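Local structure of aminotransferase, class III (Deinococcus radiodurans, 3I4J) at residues A48-G51 / E52-A56; A105-L108 / A109-H113; L310-V313 / E314-D317. The protein probably works as a pyridoxal-phosphate-dependent class III transaminase that moves amino groups between donor and acceptor substrates. The protein carries 1 engineered substitution. All coordinates share one frame; numbering follows the deposited sequence.

Interaction 1: A48-G51 / E52-A56; sequences AEVG and ERMAA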
loop_
_atom_site.group_PDB
_atom_site.type_symbol
_atom_site.label_atom_id
_atom_site.label_comp_id
_atom_site.label_asym_id
_atom_site.label_seq_id
_atom_site.Cartn_x
_atom_site.Cartn_y
_atom_site.Cartn_z
ATOM N N ALA C 48 8.711 5.803 21.203
ATOM C CA ALA C 48 7.443 6.158 21.826
ATOM C C ALA C 48 6.969 7.514 21.323
ATOM O O ALA C 48 5.768 7.774 21.265
ATOM C CB ALA C 48 7.590 6.183 23.343
ATOM N N GLU C 49 7.916 8.377 20.958
ATOM C CA GLU C 49 7.593 9.708 20.458
ATOM C C GLU C 49 6.704 9.622 19.222
ATOM O O GLU C 49 5.723 10.359 19.093
ATOM C CB GLU C 49 8.867 10.472 20.094
ATOM C CG GLU C 49 8.618 11.906 19.655
ATOM C CD GLU C 49 9.897 12.632 19.277
ATOM O OE1 GLU C 49 10.986 12.162 19.665
ATOM O OE2 GLU C 49 9.815 13.677 18.603
ATOM N N VAL C 50 7.059 8.725 18.308
ATOM C CA VAL C 50 6.283 8.553 17.088
ATOM C C VAL C 50 4.927 7.952 17.435
ATOM O O VAL C 50 3.893 8.393 16.928
ATOM C CB VAL C 50 7.004 7.622 16.093
ATOM C CG1 VAL C 50 6.168 7.475 14.821
ATOM C CG2 VAL C 50 8.380 8.187 15.765
ATOM N N GLY C 51 4.942 6.945 18.302
ATOM C CA GLY C 51 3.705 6.305 18.713
ATOM C C GLY C 51 2.719 7.297 19.304
ATOM O O GLY C 51 1.523 7.256 18.999
ATOM N N GLU C 52 3.216 8.198 20.144
ATOM C CA GLU C 52 2.355 9.197 20.774
ATOM C C GLU C 52 1.738 10.120 19.728
ATOM O O GLU C 52 0.574 10.498 19.833
ATOM C CB GLU C 52 3.146 10.040 21.785
ATOM C CG GLU C 52 3.895 9.235 22.824
ATOM C CD GLU C 52 3.007 8.264 23.574
ATOM O OE1 GLU C 52 2.073 8.721 24.270
ATOM O OE2 GLU C 52 3.247 7.040 23.466
ATOM N N ARG C 53 2.528 10.479 18.721
ATOM C CA ARG C 53 2.059 11.357 17.653
ATOM C C ARG C 53 0.975 10.674 16.820
ATOM O O ARG C 53 0.026 11.322 16.375
ATOM C CB ARG C 53 3.235 11.763 16.759
ATOM C CG ARG C 53 4.273 12.635 17.466
ATOM C CD ARG C 53 3.747 14.052 17.687
ATOM N NE ARG C 53 3.756 14.832 16.451
ATOM C CZ ARG C 53 4.855 15.339 15.894
ATOM N NH1 ARG C 53 6.038 15.149 16.464
ATOM N NH2 ARG C 53 4.776 16.029 14.764
ATOM N N MET C 54 1.119 9.368 16.613
ATOM C CA MET C 54 0.135 8.621 15.840
ATOM C C MET C 54 -1.156 8.525 16.651
ATOM O O MET C 54 -2.248 8.670 16.112
ATOM C CB MET C 54 0.665 7.222 15.505
ATOM C CG MET C 54 1.899 7.221 14.588
ATOM S SD MET C 54 2.509 5.550 14.145
ATOM C CE MET C 54 2.633 4.809 15.720
ATOM N N ALA C 55 -1.016 8.292 17.952
ATOM C CA ALA C 55 -2.172 8.193 18.842
ATOM C C ALA C 55 -2.948 9.507 18.854
ATOM O O ALA C 55 -4.180 9.522 18.792
ATOM C CB ALA C 55 -1.712 7.844 20.257
ATOM N N ALA C 56 -2.225 10.618 18.934
ATOM C CA ALA C 56 -2.869 11.924 18.946
ATOM C C ALA C 56 -3.635 12.173 17.646
ATOM O O ALA C 56 -4.739 12.716 17.663
ATOM C CB ALA C 56 -1.828 13.023 19.167
#
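Met-54 reaches back one helical turn and lies against both Val-50 and Gly-51. Its SD comes 4.2 Å from CG1 of Val-50, the two side chains crossing obliquely, while its CE bends round to sit 3.5 Å from CA of Gly-51. The bend at chi3 (-51°) turns the terminal methyl back to that CA. Beside this pair, CG of Arg-53 passes 3.2 Å from the carbonyl oxygen of Glu-49; bends at chi2 and chi3 then carry the guanidinium out from the helix, to the side of helix 300-315. The charged ends do not pair with one another: OE2 of Glu-49 and NH1 of Arg-53 are 4.6 Å apart, of opposite sign but beyond a salt bridge. Each has its partner on helix 300-315, Glu-49 OE1 with Arg-315 and Arg-53 NH1 with Asp-311. The frame beneath is regular alpha helix, the start of helix 48-60, with i to i+4 hydrogen bonds from Met-54 N to Val-50 O (3.0 Å) and from Ala-55 N to Gly-51 O (2.9 Å). This helix lies in the subunit interface. Small residues line its contact face: Ala-48 packs on Ala-59 of the second subunit, and Ala-55 on Gly-51 of the second subunit, whose lack of a side chain lets the two copies of the helix approach closely. Met-54 also touches Ala-58 of the second subunit. An alanine here would lack the sulfur and methyl, which is likely to open a gap over Gly-51 and beside Val-50 and to weaken packing at the interface. On the inward side, Val-50, buried and branched, fills the space against Ile-43, Tyr-267 and Ser-308.

Interaction 2: A105-L108 / A109-H113; sequences AVKL and ARQYH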
loop_
_atom_site.group_PDB
_atom_site.type_symbol
_atom_site.label_atom_id
_atom_site.label_comp_id
_atom_site.label_asym_id
_atom_site.label_seq_id
_atom_site.Cartn_x
_atom_site.Cartn_y
_atom_site.Cartn_z
ATOM N N ALA C 105 4.911 8.237 -10.365
ATOM C CA ALA C 105 5.954 9.037 -11.008
ATOM C C ALA C 105 5.975 8.835 -12.521
ATOM O O ALA C 105 6.113 9.792 -13.287
ATOM C CB ALA C 105 7.312 8.690 -10.414
ATOM N N VAL C 106 5.850 7.583 -12.943
ATOM C CA VAL C 106 5.839 7.243 -14.360
ATOM C C VAL C 106 4.598 7.825 -15.028
ATOM O O VAL C 106 4.674 8.413 -16.108
ATOM C CB VAL C 106 5.857 5.704 -14.545
ATOM C CG1 VAL C 106 5.618 5.341 -15.995
ATOM C CG2 VAL C 106 7.196 5.152 -14.078
ATOM N N LYS C 107 3.452 7.664 -14.376
ATOM C CA LYS C 107 2.191 8.170 -14.905
ATOM C C LYS C 107 2.295 9.685 -15.100
ATOM O O LYS C 107 1.894 10.216 -16.141
ATOM C CB LYS C 107 1.055 7.831 -13.931
ATOM C CG LYS C 107 -0.357 8.033 -14.477
ATOM C CD LYS C 107 -0.770 9.494 -14.491
ATOM C CE LYS C 107 -2.214 9.654 -14.948
ATOM N NZ LYS C 107 -3.169 8.980 -14.023
ATOM N N LEU C 108 2.848 10.361 -14.095
ATOM C CA LEU C 108 3.019 11.812 -14.119
ATOM C C LEU C 108 3.941 12.273 -15.252
ATOM O O LEU C 108 3.655 13.261 -15.929
ATOM C CB LEU C 108 3.577 12.290 -12.776
ATOM C CG LEU C 108 3.821 13.792 -12.608
ATOM C CD1 LEU C 108 2.539 14.569 -12.885
ATOM C CD2 LEU C 108 4.315 14.059 -11.188
ATOM N N ALA C 109 5.050 11.566 -15.447
ATOM C CA ALA C 109 5.991 11.918 -16.505
ATOM C C ALA C 109 5.292 11.836 -17.855
ATOM O O ALA C 109 5.459 12.711 -18.703
ATOM C CB ALA C 109 7.196 10.987 -16.477
ATOM N N ARG C 110 4.503 10.782 -18.050
ATOM C CA ARG C 110 3.773 10.603 -19.300
ATOM C C ARG C 110 2.714 11.692 -19.465
ATOM O O ARG C 110 2.639 12.334 -20.513
ATOM C CB ARG C 110 3.123 9.212 -19.335
ATOM C CG ARG C 110 2.112 8.981 -20.468
ATOM C CD ARG C 110 2.702 9.153 -21.865
ATOM N NE ARG C 110 1.693 8.918 -22.904
ATOM C CZ ARG C 110 1.855 9.220 -24.191
ATOM N NH1 ARG C 110 2.988 9.769 -24.612
ATOM N NH2 ARG C 110 0.883 8.981 -25.063
ATOM N N GLN C 111 1.907 11.912 -18.431
ATOM C CA GLN C 111 0.869 12.936 -18.509
ATOM C C GLN C 111 1.436 14.326 -18.785
ATOM O O GLN C 111 0.848 15.106 -19.529
ATOM C CB GLN C 111 0.046 12.991 -17.219
ATOM C CG GLN C 111 -1.088 14.006 -17.309
ATOM C CD GLN C 111 -2.029 13.959 -16.126
ATOM O OE1 GLN C 111 -1.909 13.097 -15.254
ATOM N NE2 GLN C 111 -2.980 14.889 -16.093
ATOM N N TYR C 112 2.574 14.632 -18.175
ATOM C CA TYR C 112 3.219 15.928 -18.358
ATOM C C TYR C 112 3.383 16.271 -19.843
ATOM O O TYR C 112 3.003 17.355 -20.287
ATOM C CB TYR C 112 4.588 15.921 -17.674
ATOM C CG TYR C 112 5.419 17.168 -17.895
ATOM C CD1 TYR C 112 5.144 18.346 -17.202
ATOM C CD2 TYR C 112 6.492 17.161 -18.789
ATOM C CE1 TYR C 112 5.920 19.495 -17.393
ATOM C CE2 TYR C 112 7.275 18.301 -18.988
ATOM C CZ TYR C 112 6.983 19.461 -18.286
ATOM O OH TYR C 112 7.757 20.587 -18.464
ATOM N N HIS C 113 3.947 15.345 -20.609
ATOM C CA HIS C 113 4.162 15.581 -22.032
ATOM C C HIS C 113 2.878 15.601 -22.846
ATOM O O HIS C 113 2.766 16.345 -23.824
ATOM C CB HIS C 113 5.145 14.547 -22.572
ATOM C CG HIS C 113 6.517 14.700 -21.999
ATOM N ND1 HIS C 113 7.167 13.685 -21.331
ATOM C CD2 HIS C 113 7.330 15.781 -21.927
ATOM C CE1 HIS C 113 8.320 14.136 -20.869
ATOM N NE2 HIS C 113 8.443 15.405 -21.216
#
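Lys-107 and Gln-111, one turn apart on helix 98-115, meet through CE of the lysine and OE1 of the glutamine, 3.5 Å apart. This helix packs on the central mixed sheet of the large domain, the alpha/beta core characteristic of fold type I pyridoxal-phosphate enzymes. Its backbone bonds are of the regular i to i+4 kind: Gln-111 N gives a nearly straight bond to Lys-107 O (2.8 Å, 169°), and Tyr-112 N a more bent one to Leu-108 O (2.8 Å).

Among the polar side chains, Lys-107 bends at chi2 (-78°), which brings its methylenes round to the outstretched glutamine. The charge is spent beyond the pair: NZ bonds to Phe-290 O and makes cation-pi contacts with Tyr-151 and Phe-290. NZ of Lys-107 stands 4.5 Å from OE1 of Gln-111, where its field would probably still favour the amide oxygen on that side. NE2 of the glutamine turns to Glu-115. Arg-110 is buried, yet its guanidinium is well supplied, NE bonding to Leu-150 O and NH1 to the carbonyls of Pro-119 and Arg-121; a long side chain with several N-H groups suits such a ring of backbone oxygens.

The alanines carry the apolar contact with the sheet. Ala-105 and Ala-109, small enough to let the helix come close, rest on Ile-229, and Ala-105 also on Ile-256 and Val-258. Leu-108 bridges from Ile-256 of the sheet to Val-279 of helix 277-284 and touches Phe-5 of the second subunit.

The aromatic residues close the segment. Tyr-112 packs on Ile-227 and on helix 277-284, and CD2 of its ring lies 3.4 Å above the plane of the His-113 ring, displaced toward the rim.

Interaction 3: L310-V313 / E314-D317; sequences LDIV and ERED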
loop_
_atom_site.group_PDB
_atom_site.type_symbol
_atom_site.label_atom_id
_atom_site.label_comp_id
_atom_site.label_asym_id
_atom_site.label_seq_id
_atom_site.Cartn_x
_atom_site.Cartn_y
_atom_site.Cartn_z
ATOM N N LEU C 310 10.235 12.770 10.794
ATOM C CA LEU C 310 11.019 13.875 10.255
ATOM C C LEU C 310 11.564 14.755 11.384
ATOM O O LEU C 310 12.720 15.185 11.335
ATOM C CB LEU C 310 10.173 14.708 9.290
ATOM C CG LEU C 310 10.875 15.894 8.619
ATOM C CD1 LEU C 310 12.105 15.415 7.845
ATOM C CD2 LEU C 310 9.896 16.603 7.697
ATOM N N ASP C 311 10.742 15.022 12.399
ATOM C CA ASP C 311 11.185 15.835 13.535
ATOM C C ASP C 311 12.442 15.228 14.151
ATOM O O ASP C 311 13.388 15.936 14.497
ATOM C CB ASP C 311 10.113 15.906 14.635
ATOM C CG ASP C 311 8.906 16.738 14.244
ATOM O OD1 ASP C 311 9.057 17.720 13.494
ATOM O OD2 ASP C 311 7.796 16.419 14.716
ATOM N N ILE C 312 12.430 13.906 14.294
ATOM C CA ILE C 312 13.543 13.167 14.874
ATOM C C ILE C 312 14.779 13.183 13.974
ATOM O O ILE C 312 15.900 13.408 14.444
ATOM C CB ILE C 312 13.113 11.714 15.153
ATOM C CG1 ILE C 312 12.021 11.712 16.227
ATOM C CG2 ILE C 312 14.307 10.876 15.581
ATOM C CD1 ILE C 312 11.367 10.358 16.452
ATOM N N VAL C 313 14.570 12.944 12.683
ATOM C CA VAL C 313 15.661 12.938 11.716
ATOM C C VAL C 313 16.401 14.275 11.744
ATOM O O VAL C 313 17.629 14.315 11.688
ATOM C CB VAL C 313 15.119 12.663 10.290
ATOM C CG1 VAL C 313 16.207 12.903 9.245
ATOM C CG2 VAL C 313 14.608 11.225 10.204
ATOM N N GLU C 314 15.648 15.367 11.843
ATOM C CA GLU C 314 16.245 16.698 11.882
ATOM C C GLU C 314 16.853 17.014 13.251
ATOM O O GLU C 314 18.005 17.441 13.346
ATOM C CB GLU C 314 15.197 17.758 11.523
ATOM C CG GLU C 314 14.598 17.583 10.137
ATOM C CD GLU C 314 13.636 18.694 9.759
ATOM O OE1 GLU C 314 12.730 19.007 10.562
ATOM O OE2 GLU C 314 13.777 19.245 8.652
ATOM N N ARG C 315 16.084 16.793 14.310
ATOM C CA ARG C 315 16.564 17.078 15.659
ATOM C C ARG C 315 17.835 16.311 16.024
ATOM O O ARG C 315 18.740 16.869 16.648
ATOM C CB ARG C 315 15.468 16.775 16.684
ATOM C CG ARG C 315 15.837 17.156 18.111
ATOM C CD ARG C 315 14.681 16.904 19.067
ATOM N NE ARG C 315 14.468 15.483 19.308
ATOM C CZ ARG C 315 13.321 14.847 19.091
ATOM N NH1 ARG C 315 12.268 15.504 18.624
ATOM N NH2 ARG C 315 13.229 13.552 19.344
ATOM N N GLU C 316 17.906 15.040 15.639
ATOM C CA GLU C 316 19.077 14.221 15.943
ATOM C C GLU C 316 20.133 14.268 14.837
ATOM O O GLU C 316 21.175 13.625 14.949
ATOM C CB GLU C 316 18.662 12.762 16.193
ATOM C CG GLU C 316 17.638 12.587 17.310
ATOM C CD GLU C 316 17.361 11.131 17.663
ATOM O OE1 GLU C 316 17.753 10.228 16.894
ATOM O OE2 GLU C 316 16.736 10.889 18.718
ATOM N N ASP C 317 19.866 15.041 13.786
ATOM C CA ASP C 317 20.775 15.164 12.646
ATOM C C ASP C 317 21.238 13.780 12.212
ATOM O O ASP C 317 22.434 13.486 12.151
ATOM C CB ASP C 317 21.986 16.041 13.000
ATOM C CG ASP C 317 22.909 16.272 11.808
ATOM O OD1 ASP C 317 22.421 16.232 10.658
ATOM O OD2 ASP C 317 24.122 16.515 12.019
#
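Local i to i+4 packing, Leu-310 on Glu-314 and Ile-312 on Glu-316, runs down the last turns of helix 300-315, which ends in a Schellman motif. Asp-317 is the residue that leaves the helix, with positive phi (47°), and its N bonds back to Glu-314 O at 3.1 Å; the last regular i to i+4 bond before it runs from Glu-316 N to Ile-312 O (2.8 Å). The same aspartate is the N-cap of helix 318-339, its OD1 taking the N-H of Gly-320, a natural task for a short carboxylate.

Ile-312 and Glu-316 lie side by side and point the same way, CG2 of the isoleucine 3.7 Å from CD of the glutamate, whose OE2 goes on to Arg-47. At the other end, CD1 of Leu-310 meets CG of Glu-314 at 4.0 Å, aliphatic on aliphatic. Asp-311 OD1 and Glu-314 OE1 stand 4.9 Å apart, and both form salt bridges with Arg-80 NH2 of helix 72-84, which probably offsets their mutual repulsion. Arg-315, its NH2 held by Glu-49 of helix 48-60, bends at chi3 (72°), which brings the guanidinium back with one face over CA of Ile-312 and NH2 3.8 Å from CG1 of Ile-312.

In the fold
Each contact is local to its own helix, interaction 3 running past the helix end, but their settings differ. Interaction 2 is buried, set between the central sheet and helix 277-284, so its apolar residues carry the packing and its charged groups turn to backbone carbonyls and aromatic rings. Interactions 1 and 3 are only partly buried and use carboxylate-guanidinium pairs instead. These two touch, their centres about 15 Å apart: two salt bridges and the packing of Ile-312 on Val-50 tie helix 48-60 to helix 300-315. Interaction 1 also faces the second subunit with small residues, whereas interaction 3 meets no other chain. Interaction 2 lies apart, its centre more than 30 Å from either.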